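Local coordinates for protein precorrin-8x Methyl Mutase (Thermus thermophilus, PDB 1V9C) that probably catalyses the methyl migration that converts precorrin-8X to hydrogenobyrinate in adenosylcobalamin biosynthesis, at residues F139-V144 and V166-R171; L155-P160 and P179-E184; E11-V16 and V33-H38. One frame throughout, in Å; residues are numbered along the deposited sequence.

Contact 1 of 3, residues F139-V144 and V166-R171. With SO4 (sulfate ion), chain G.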
loop_
_atom_site.group_PDB
_atom_site.type_symbol
_atom_site.label_atom_id
_atom_site.label_comp_id
_atom_site.label_asym_id
_atom_site.label_seq_id
_atom_site.Cartn_x
_atom_site.Cartn_y
_atom_site.Cartn_z
ATOM N N PHE B 139 -5.603 16.985 -0.897
ATOM C CA PHE B 139 -6.895 16.555 -0.400
ATOM C C PHE B 139 -6.970 16.897 1.092
ATOM O O PHE B 139 -7.979 17.399 1.574
ATOM C CB PHE B 139 -7.074 15.048 -0.597
ATOM C CG PHE B 139 -8.338 14.505 0.009
ATOM C CD1 PHE B 139 -9.575 14.813 -0.540
ATOM C CD2 PHE B 139 -8.289 13.704 1.146
ATOM C CE1 PHE B 139 -10.751 14.332 0.030
ATOM C CE2 PHE B 139 -9.465 13.216 1.728
ATOM C CZ PHE B 139 -10.697 13.530 1.169
ATOM N N LEU B 140 -5.887 16.630 1.808
ATOM C CA LEU B 140 -5.822 16.893 3.244
ATOM C C LEU B 140 -5.887 18.395 3.534
ATOM O O LEU B 140 -6.367 18.814 4.583
ATOM C CB LEU B 140 -4.535 16.306 3.823
ATOM C CG LEU B 140 -4.398 16.393 5.342
ATOM C CD1 LEU B 140 -5.600 15.717 6.006
ATOM C CD2 LEU B 140 -3.105 15.719 5.766
ATOM N N LEU B 141 -5.392 19.196 2.598
ATOM C CA LEU B 141 -5.428 20.645 2.741
ATOM C C LEU B 141 -6.848 21.145 2.502
ATOM O O LEU B 141 -7.346 21.979 3.247
ATOM C CB LEU B 141 -4.478 21.300 1.744
ATOM C CG LEU B 141 -3.019 21.281 2.166
ATOM C CD1 LEU B 141 -2.179 21.909 1.073
ATOM C CD2 LEU B 141 -2.855 22.034 3.477
ATOM N N ALA B 142 -7.496 20.638 1.459
ATOM C CA ALA B 142 -8.870 21.033 1.164
ATOM C C ALA B 142 -9.705 20.670 2.385
ATOM O O ALA B 142 -10.402 21.513 2.937
ATOM C CB ALA B 142 -9.384 20.295 -0.065
ATOM N N LEU B 143 -9.600 19.414 2.816
ATOM C CA LEU B 143 -10.332 18.933 3.985
ATOM C C LEU B 143 -10.075 19.785 5.224
ATOM O O LEU B 143 -10.993 20.062 5.988
ATOM C CB LEU B 143 -9.958 17.475 4.297
ATOM C CG LEU B 143 -10.539 16.870 5.586
ATOM C CD1 LEU B 143 -12.073 16.941 5.542
ATOM C CD2 LEU B 143 -10.069 15.419 5.755
ATOM N N VAL B 144 -8.831 20.193 5.435
ATOM C CA VAL B 144 -8.516 20.998 6.613
ATOM C C VAL B 144 -9.177 22.365 6.556
ATOM O O VAL B 144 -9.556 22.921 7.584
ATOM C CB VAL B 144 -6.999 21.170 6.784
ATOM C CG1 VAL B 144 -6.705 22.237 7.826
ATOM C CG2 VAL B 144 -6.389 19.843 7.209
ATOM N N VAL B 166 3.331 17.592 1.186
ATOM C CA VAL B 166 3.177 16.645 2.278
ATOM C C VAL B 166 3.403 17.215 3.680
ATOM O O VAL B 166 2.546 17.070 4.570
ATOM C CB VAL B 166 4.111 15.421 2.073
ATOM C CG1 VAL B 166 4.051 14.500 3.287
ATOM C CG2 VAL B 166 3.687 14.656 0.825
ATOM N N LEU B 167 4.552 17.852 3.885
ATOM C CA LEU B 167 4.878 18.401 5.196
ATOM C C LEU B 167 3.884 19.457 5.665
ATOM O O LEU B 167 3.473 19.461 6.827
ATOM C CB LEU B 167 6.296 18.973 5.185
ATOM C CG LEU B 167 7.384 17.992 4.718
ATOM C CD1 LEU B 167 8.762 18.621 4.936
ATOM C CD2 LEU B 167 7.272 16.667 5.484
ATOM N N GLU B 168 3.467 20.331 4.757
ATOM C CA GLU B 168 2.532 21.385 5.123
ATOM C C GLU B 168 1.118 20.852 5.330
ATOM O O GLU B 168 0.373 21.353 6.172
ATOM C CB GLU B 168 2.547 22.485 4.059
ATOM C CG GLU B 168 1.317 22.556 3.190
ATOM C CD GLU B 168 1.385 23.698 2.198
ATOM O OE1 GLU B 168 2.309 23.692 1.356
ATOM O OE2 GLU B 168 0.518 24.596 2.262
ATOM N N ALA B 169 0.757 19.830 4.560
ATOM C CA ALA B 169 -0.564 19.221 4.668
ATOM C C ALA B 169 -0.745 18.615 6.059
ATOM O O ALA B 169 -1.829 18.678 6.652
ATOM C CB ALA B 169 -0.726 18.142 3.608
ATOM N N LYS B 170 0.325 18.030 6.579
ATOM C CA LYS B 170 0.265 17.427 7.893
ATOM C C LYS B 170 0.219 18.511 8.968
ATOM O O LYS B 170 -0.541 18.400 9.929
ATOM C CB LYS B 170 1.451 16.483 8.082
ATOM C CG LYS B 170 1.356 15.284 7.143
ATOM C CD LYS B 170 2.608 14.443 7.116
ATOM C CE LYS B 170 2.418 13.258 6.180
ATOM N NZ LYS B 170 3.465 12.231 6.358
ATOM N N ARG B 171 1.014 19.564 8.805
ATOM C CA ARG B 171 0.995 20.661 9.770
ATOM C C ARG B 171 -0.423 21.233 9.818
ATOM O O ARG B 171 -0.994 21.421 10.890
ATOM C CB ARG B 171 1.980 21.753 9.356
ATOM C CG ARG B 171 3.156 21.915 10.307
ATOM C CD ARG B 171 4.236 22.805 9.696
ATOM N NE ARG B 171 4.942 22.141 8.599
ATOM C CZ ARG B 171 5.745 22.758 7.738
ATOM N NH1 ARG B 171 5.952 24.063 7.833
ATOM N NH2 ARG B 171 6.348 22.068 6.783
HETATM S S SO4 G . 6.305 20.039 1.224
HETATM O O1 SO4 G . 6.150 20.453 -0.180
HETATM O O2 SO4 G . 5.393 20.818 2.094
HETATM O O3 SO4 G . 7.701 20.286 1.653
HETATM O O4 SO4 G . 6.006 18.594 1.335
#

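Contact 2 of 3, residues L155-P160 and P179-E184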
loop_
_atom_site.group_PDB
_atom_site.type_symbol
_atom_site.label_atom_id
_atom_site.label_comp_id
_atom_site.label_asym_id
_atom_site.label_seq_id
_atom_site.Cartn_x
_atom_site.Cartn_y
_atom_site.Cartn_z
ATOM N N LEU B 155 -12.612 11.348 13.010
ATOM C CA LEU B 155 -11.154 11.210 13.100
ATOM C C LEU B 155 -10.485 11.314 11.740
ATOM O O LEU B 155 -11.035 10.876 10.737
ATOM C CB LEU B 155 -10.784 9.864 13.739
ATOM C CG LEU B 155 -9.312 9.423 13.637
ATOM C CD1 LEU B 155 -8.384 10.347 14.455
ATOM C CD2 LEU B 155 -9.209 7.993 14.142
ATOM N N VAL B 156 -9.282 11.874 11.714
ATOM C CA VAL B 156 -8.554 12.029 10.462
ATOM C C VAL B 156 -7.146 11.439 10.525
ATOM O O VAL B 156 -6.331 11.831 11.355
ATOM C CB VAL B 156 -8.432 13.527 10.057
ATOM C CG1 VAL B 156 -7.619 13.659 8.769
ATOM C CG2 VAL B 156 -9.806 14.122 9.870
ATOM N N LEU B 157 -6.875 10.489 9.637
ATOM C CA LEU B 157 -5.567 9.854 9.566
ATOM C C LEU B 157 -4.784 10.577 8.459
ATOM O O LEU B 157 -5.020 10.369 7.267
ATOM C CB LEU B 157 -5.727 8.365 9.236
ATOM C CG LEU B 157 -6.576 7.523 10.192
ATOM C CD1 LEU B 157 -6.644 6.095 9.691
ATOM C CD2 LEU B 157 -5.988 7.569 11.586
ATOM N N GLY B 158 -3.869 11.451 8.863
ATOM C CA GLY B 158 -3.103 12.200 7.888
ATOM C C GLY B 158 -1.764 11.552 7.627
ATOM O O GLY B 158 -0.769 11.875 8.284
ATOM N N MET B 159 -1.745 10.630 6.668
ATOM C CA MET B 159 -0.532 9.911 6.320
ATOM C C MET B 159 -0.166 9.935 4.836
ATOM O O MET B 159 0.122 8.891 4.242
ATOM C CB MET B 159 -0.654 8.472 6.811
ATOM C CG MET B 159 -1.041 8.378 8.282
ATOM S SD MET B 159 -1.458 6.672 8.836
ATOM C CE MET B 159 -1.962 6.980 10.466
ATOM N N PRO B 160 -0.199 11.120 4.200
ATOM C CA PRO B 160 0.167 11.171 2.777
ATOM C C PRO B 160 1.689 10.913 2.713
ATOM O O PRO B 160 2.412 11.204 3.668
ATOM C CB PRO B 160 -0.150 12.614 2.367
ATOM C CG PRO B 160 -1.025 13.145 3.453
ATOM C CD PRO B 160 -0.541 12.459 4.700
ATOM N N PRO B 179 -9.771 15.281 16.067
ATOM C CA PRO B 179 -8.728 14.340 16.473
ATOM C C PRO B 179 -7.996 13.786 15.253
ATOM O O PRO B 179 -8.556 13.705 14.163
ATOM C CB PRO B 179 -9.503 13.285 17.257
ATOM C CG PRO B 179 -10.837 13.304 16.616
ATOM C CD PRO B 179 -11.113 14.754 16.353
ATOM N N TRP B 180 -6.734 13.429 15.421
ATOM C CA TRP B 180 -5.998 12.908 14.288
ATOM C C TRP B 180 -4.824 12.029 14.679
ATOM O O TRP B 180 -4.441 11.960 15.849
ATOM C CB TRP B 180 -5.484 14.070 13.443
ATOM C CG TRP B 180 -4.829 15.130 14.288
ATOM C CD1 TRP B 180 -5.387 16.308 14.702
ATOM C CD2 TRP B 180 -3.514 15.087 14.859
ATOM N NE1 TRP B 180 -4.500 17.002 15.492
ATOM C CE2 TRP B 180 -3.344 16.280 15.605
ATOM C CE3 TRP B 180 -2.462 14.163 14.811
ATOM C CZ2 TRP B 180 -2.165 16.567 16.303
ATOM C CZ3 TRP B 180 -1.291 14.448 15.505
ATOM C CH2 TRP B 180 -1.151 15.643 16.238
ATOM N N ILE B 181 -4.276 11.364 13.668
ATOM C CA ILE B 181 -3.107 10.504 13.799
ATOM C C ILE B 181 -2.314 10.819 12.545
ATOM O O ILE B 181 -2.844 10.776 11.424
ATOM C CB ILE B 181 -3.441 9.023 13.792
ATOM C CG1 ILE B 181 -4.454 8.702 14.893
ATOM C CG2 ILE B 181 -2.147 8.220 13.983
ATOM C CD1 ILE B 181 -4.778 7.238 14.997
ATOM N N VAL B 182 -1.044 11.140 12.745
ATOM C CA VAL B 182 -0.177 11.534 11.667
ATOM C C VAL B 182 1.161 10.803 11.657
ATOM O O VAL B 182 1.651 10.381 12.702
ATOM C CB VAL B 182 0.079 13.075 11.768
ATOM C CG1 VAL B 182 1.310 13.468 10.998
ATOM C CG2 VAL B 182 -1.119 13.837 11.218
ATOM N N THR B 183 1.734 10.641 10.468
ATOM C CA THR B 183 3.064 10.050 10.330
ATOM C C THR B 183 3.915 11.257 9.936
ATOM O O THR B 183 3.846 11.745 8.810
ATOM C CB THR B 183 3.153 8.963 9.211
ATOM O OG1 THR B 183 2.658 9.484 7.972
ATOM C CG2 THR B 183 2.357 7.728 9.603
ATOM N N GLU B 184 4.681 11.754 10.898
ATOM C CA GLU B 184 5.541 12.919 10.711
ATOM C C GLU B 184 6.510 12.734 9.548
ATOM O O GLU B 184 7.033 11.642 9.336
ATOM C CB GLU B 184 6.342 13.170 11.994
ATOM C CG GLU B 184 5.508 13.242 13.268
ATOM C CD GLU B 184 5.290 14.660 13.761
ATOM O OE1 GLU B 184 4.514 15.410 13.127
ATOM O OE2 GLU B 184 5.911 15.023 14.784
#

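Contact 3 of 3, residues E11-V16 and V33-H38. With SO4 (sulfate ion), chain E; SO4 (sulfate ion), chain F.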
loop_
_atom_site.group_PDB
_atom_site.type_symbol
_atom_site.label_atom_id
_atom_site.label_comp_id
_atom_site.label_asym_id
_atom_site.label_seq_id
_atom_site.Cartn_x
_atom_site.Cartn_y
_atom_site.Cartn_z
ATOM N N GLU B 11 2.508 -14.215 15.881
ATOM C CA GLU B 11 3.951 -14.370 16.018
ATOM C C GLU B 11 4.637 -13.103 15.539
ATOM O O GLU B 11 5.461 -12.522 16.243
ATOM C CB GLU B 11 4.451 -15.535 15.178
ATOM C CG GLU B 11 5.965 -15.737 15.223
ATOM C CD GLU B 11 6.470 -16.674 14.132
ATOM O OE1 GLU B 11 7.558 -17.265 14.300
ATOM O OE2 GLU B 11 5.787 -16.809 13.096
ATOM N N SER B 12 4.289 -12.680 14.329
ATOM C CA SER B 12 4.865 -11.481 13.748
ATOM C C SER B 12 4.684 -10.236 14.607
ATOM O O SER B 12 5.547 -9.365 14.599
ATOM C CB SER B 12 4.284 -11.231 12.361
ATOM O OG SER B 12 5.022 -11.936 11.387
ATOM N N PHE B 13 3.557 -10.144 15.313
ATOM C CA PHE B 13 3.290 -9.006 16.185
ATOM C C PHE B 13 4.232 -9.078 17.383
ATOM O O PHE B 13 4.718 -8.055 17.865
ATOM C CB PHE B 13 1.851 -9.020 16.686
ATOM C CG PHE B 13 0.845 -8.506 15.687
ATOM C CD1 PHE B 13 -0.499 -8.860 15.797
ATOM C CD2 PHE B 13 1.233 -7.685 14.639
ATOM C CE1 PHE B 13 -1.433 -8.406 14.869
ATOM C CE2 PHE B 13 0.309 -7.227 13.707
ATOM C CZ PHE B 13 -1.023 -7.585 13.817
ATOM N N ARG B 14 4.460 -10.293 17.865
ATOM C CA ARG B 14 5.366 -10.537 18.976
ATOM C C ARG B 14 6.724 -9.974 18.620
ATOM O O ARG B 14 7.303 -9.194 19.374
ATOM C CB ARG B 14 5.534 -12.036 19.230
ATOM C CG ARG B 14 4.748 -12.573 20.408
ATOM C CD ARG B 14 5.391 -13.850 20.952
ATOM N NE ARG B 14 5.205 -15.013 20.091
ATOM C CZ ARG B 14 4.021 -15.475 19.695
ATOM N NH1 ARG B 14 2.904 -14.868 20.074
ATOM N NH2 ARG B 14 3.950 -16.559 18.940
ATOM N N ILE B 15 7.220 -10.396 17.460
ATOM C CA ILE B 15 8.524 -9.986 16.952
ATOM C C ILE B 15 8.692 -8.470 16.902
ATOM O O ILE B 15 9.756 -7.951 17.230
ATOM C CB ILE B 15 8.772 -10.582 15.550
ATOM C CG1 ILE B 15 8.836 -12.110 15.660
ATOM C CG2 ILE B 15 10.035 -9.972 14.923
ATOM C CD1 ILE B 15 9.234 -12.819 14.386
ATOM N N VAL B 16 7.650 -7.759 16.498
ATOM C CA VAL B 16 7.752 -6.314 16.449
ATOM C C VAL B 16 7.829 -5.754 17.872
ATOM O O VAL B 16 8.546 -4.795 18.125
ATOM C CB VAL B 16 6.562 -5.670 15.770
ATOM C CG1 VAL B 16 6.667 -4.158 15.923
ATOM C CG2 VAL B 16 6.505 -6.059 14.305
ATOM N N VAL B 33 0.594 1.728 16.398
ATOM C CA VAL B 33 1.950 1.917 15.892
ATOM C C VAL B 33 2.602 0.591 15.541
ATOM O O VAL B 33 3.328 0.497 14.555
ATOM C CB VAL B 33 2.845 2.675 16.911
ATOM C CG1 VAL B 33 4.218 2.903 16.323
ATOM C CG2 VAL B 33 2.214 4.033 17.270
ATOM N N ARG B 34 2.328 -0.417 16.360
ATOM C CA ARG B 34 2.846 -1.762 16.174
ATOM C C ARG B 34 2.379 -2.278 14.815
ATOM O O ARG B 34 3.177 -2.763 14.019
ATOM C CB ARG B 34 2.312 -2.679 17.283
ATOM C CG ARG B 34 2.802 -4.115 17.206
ATOM C CD ARG B 34 1.832 -5.076 17.888
ATOM N NE ARG B 34 1.802 -4.972 19.342
ATOM C CZ ARG B 34 0.690 -5.050 20.071
ATOM N NH1 ARG B 34 -0.484 -5.222 19.474
ATOM N NH2 ARG B 34 0.750 -4.983 21.396
ATOM N N ARG B 35 1.077 -2.151 14.561
ATOM C CA ARG B 35 0.478 -2.601 13.314
ATOM C C ARG B 35 1.077 -1.890 12.101
ATOM O O ARG B 35 1.337 -2.501 11.077
ATOM C CB ARG B 35 -1.034 -2.385 13.363
ATOM C CG ARG B 35 -1.752 -3.063 12.244
ATOM C CD ARG B 35 -2.827 -3.952 12.787
ATOM N NE ARG B 35 -3.294 -4.901 11.784
ATOM C CZ ARG B 35 -4.116 -5.909 12.050
ATOM N NH1 ARG B 35 -4.561 -6.096 13.285
ATOM N NH2 ARG B 35 -4.482 -6.734 11.085
ATOM N N MET B 36 1.323 -0.594 12.235
ATOM C CA MET B 36 1.895 0.166 11.143
ATOM C C MET B 36 3.322 -0.295 10.840
ATOM O O MET B 36 3.728 -0.308 9.678
ATOM C CB MET B 36 1.878 1.656 11.483
ATOM C CG MET B 36 0.493 2.179 11.765
ATOM S SD MET B 36 0.420 3.806 12.519
ATOM C CE MET B 36 1.244 4.788 11.299
ATOM N N ILE B 37 4.068 -0.666 11.890
ATOM C CA ILE B 37 5.455 -1.136 11.750
ATOM C C ILE B 37 5.426 -2.555 11.165
ATOM O O ILE B 37 6.214 -2.904 10.309
ATOM C CB ILE B 37 6.185 -1.189 13.132
ATOM C CG1 ILE B 37 6.315 0.229 13.708
ATOM C CG2 ILE B 37 7.544 -1.858 12.971
ATOM C CD1 ILE B 37 7.098 0.321 15.001
ATOM N N HIS B 38 4.500 -3.365 11.657
ATOM C CA HIS B 38 4.343 -4.715 11.165
ATOM C C HIS B 38 4.082 -4.677 9.652
ATOM O O HIS B 38 4.692 -5.416 8.889
ATOM C CB HIS B 38 3.185 -5.385 11.881
ATOM C CG HIS B 38 2.911 -6.773 11.400
ATOM N ND1 HIS B 38 1.867 -7.074 10.553
ATOM C CD2 HIS B 38 3.564 -7.939 11.626
ATOM C CE1 HIS B 38 1.888 -8.366 10.278
ATOM N NE2 HIS B 38 2.908 -8.913 10.915
HETATM S S SO4 E . -2.574 -5.262 8.120
HETATM O O1 SO4 E . -3.237 -4.652 6.951
HETATM O O2 SO4 E . -3.349 -6.411 8.609
HETATM O O3 SO4 E . -2.490 -4.263 9.193
HETATM O O4 SO4 E . -1.222 -5.707 7.733
HETATM S S SO4 F . -6.847 -8.775 13.200
HETATM O O1 SO4 F . -6.977 -7.831 12.081
HETATM O O2 SO4 F . -8.182 -9.229 13.633
HETATM O O3 SO4 F . -6.155 -8.111 14.317
HETATM O O4 SO4 F . -6.052 -9.937 12.769
#

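Contact 1 of 3, residues F139-V144 and V166-R171
Lys170 NZ is gripped by three backbone carbonyl oxygens, Pro160 O, Thr183 O and Gly185 O, which would probably stabilise its buried charge. Its CB points away from 139-144, and the chain beyond CG runs extended to the three oxygens. Across the contact no hydrogen bond forms; Leu140 and Leu141 fit round the small Ala169. In Leu140, CG lies anti to the backbone N (chi1 -174°), which sends CD2 onto Ala169 O at 3.3 Å and to 4.0 Å from Ala169 CB. Leu141 has CG anti to its carbonyl carbon, so that CD2 lies 3.8 Å from Ala169 CA, with CG 4.1 Å from Ala169 CB. Its CD1 meets the end of Glu168, the side chains crossing at about a right angle. At the first turn of helix 166-174 a sulfate, probably from the crystallisation liquor, accepts a bond from Leu167 N to O4 (3.0 Å), a weak one from Glu168 N to O2, and a third from Asn165 N. The axes of 139-144 and 166-171 run 26° from parallel, 8.8 Å apart at closest, as neighbouring helices do on one face of a doubly wound alpha/beta sheet.

Contact 2 of 3, residues L155-P160 and P179-E184
The indole of Trp180, the one aromatic plane here, leads away from strand 155-158 toward Met174 of helix 166-174, while at the base of the side chain CB lies 3.2 Å from Val156 O. The flat carbonyl groups carry the pairing of two parallel neighbours in a beta-alpha-beta unit, joined through helix 166-174. Val156 N approaches Pro179 O from above the carbonyl plane, 25° out of it, at 3.1 Å. Ile181 N meets Val156 O in the carbonyl plane at 3.1 Å, and Gly158 N lies nearly along the C=O axis of Ile181, 2.8 Å from its O. One face of the sheet carries Val156, Trp180 and Val182, on the side of helix 166-174. The other carries Leu157 and Ile181, which lie side by side pointing the same way, Leu157 CD2 3.6 Å from Ile181 CD1; there Leu157 also touches Val193 and Leu197 of helix 190-205. Past the strand end, Met159 stretches its extended chain alongside Ile181, bringing CE to 3.7 Å from Ile181 CG2, while the Met159 and Thr183 side chains cross at about a right angle, CG and SD of Met159 meeting Thr183 CG2. An alanine in place of Met159 would remove the atoms that reach Ile181, Thr183 CG2 and Met36, and would probably loosen the packing of the strand end against helix 30-40. Thr183 OG1 sits between the backbone N and carbonyl carbon (chi1 53°) and is hydrogen-bonded to Lys187 O. At Gly158 a CB would fall tight against Val182 CG2; as it is, that methyl lies 3.5 Å from Gly158 O.

Contact 3 of 3, residues E11-V16 and V33-H38
Helices 11-16 and 33-38 cross steeply, their axes 104° apart in direction and 9.7 Å at closest approach, with no hydrogen bond between them. Phe13 buries the most surface against the other segment. Its ring and that of His38 form a T-shaped (edge-to-face) pair, planes at 66° and centroids 4.7 Å apart: the Phe13 edge, led by CE2, stands over one face of His38, 3.5 Å from CG. His38 CB points toward helix 11-16, and with CG anti to the backbone N the ring meets Phe13 by a face and Ser12 by an edge. There Ser12 CB presses closely on NE2, at 3.1 Å. Phe13 CZ lies over one face of the Arg35 guanidinium, 3.8 Å above its plane and toward the rim. The edges of that group form an anion-binding spot for two sulfates, probably from the crystallisation liquor. NE gives a nearly straight bond of 2.8 Å to O3 of the chain E sulfate (169° at the hydrogen) and NH2 one of 2.7 Å to its O2; NH1 and NH2 share the chain F sulfate. Both bidentate grips fix the rotation of the guanidinium, and the anions would probably ease its closeness to Arg84; His198 and Arg202 also bond to sulfate here. Arg34, bent at chi3, lays CD near Phe13 CB and ends in salt bridges to Asp17 and Asp210. Val16 CG1 wedges between Ile37 CG2, at 3.8 Å, and Arg34 CG. This helix-helix crossing joins helix 6-20, which also meets Val164 and Phe163 of the second subunit through Ser12 and Val16, to helix 30-40, which packs by Val33 and Met36 on edge strand 49-51, by Arg35 and Met36 on helix 190-205, and by Ile37 on helix 45-48.

How the contacts relate
From the N terminus, contact 3 comes first and closes the loop between helices 6-20 and 30-40 before the others open. Contact 1 opens on helix 137-147; strand 155-158 opens contact 2; helix 166-174 closes contact 1, and strand 180-183 closes contact 2. These two therefore cross along the chain, tying the strands of the doubly wound sheet to the two helices that cover one of its faces, where Leu140 CD1 meets Val156 CG1 at 4.0 Å. Contact 2 also reaches contact 3: Met36 CE lies 3.6 Å from Thr183 CG2. Contacts 1 and 3 do not touch; their centres are about 28 Å apart, on opposite sides of the chain's centre.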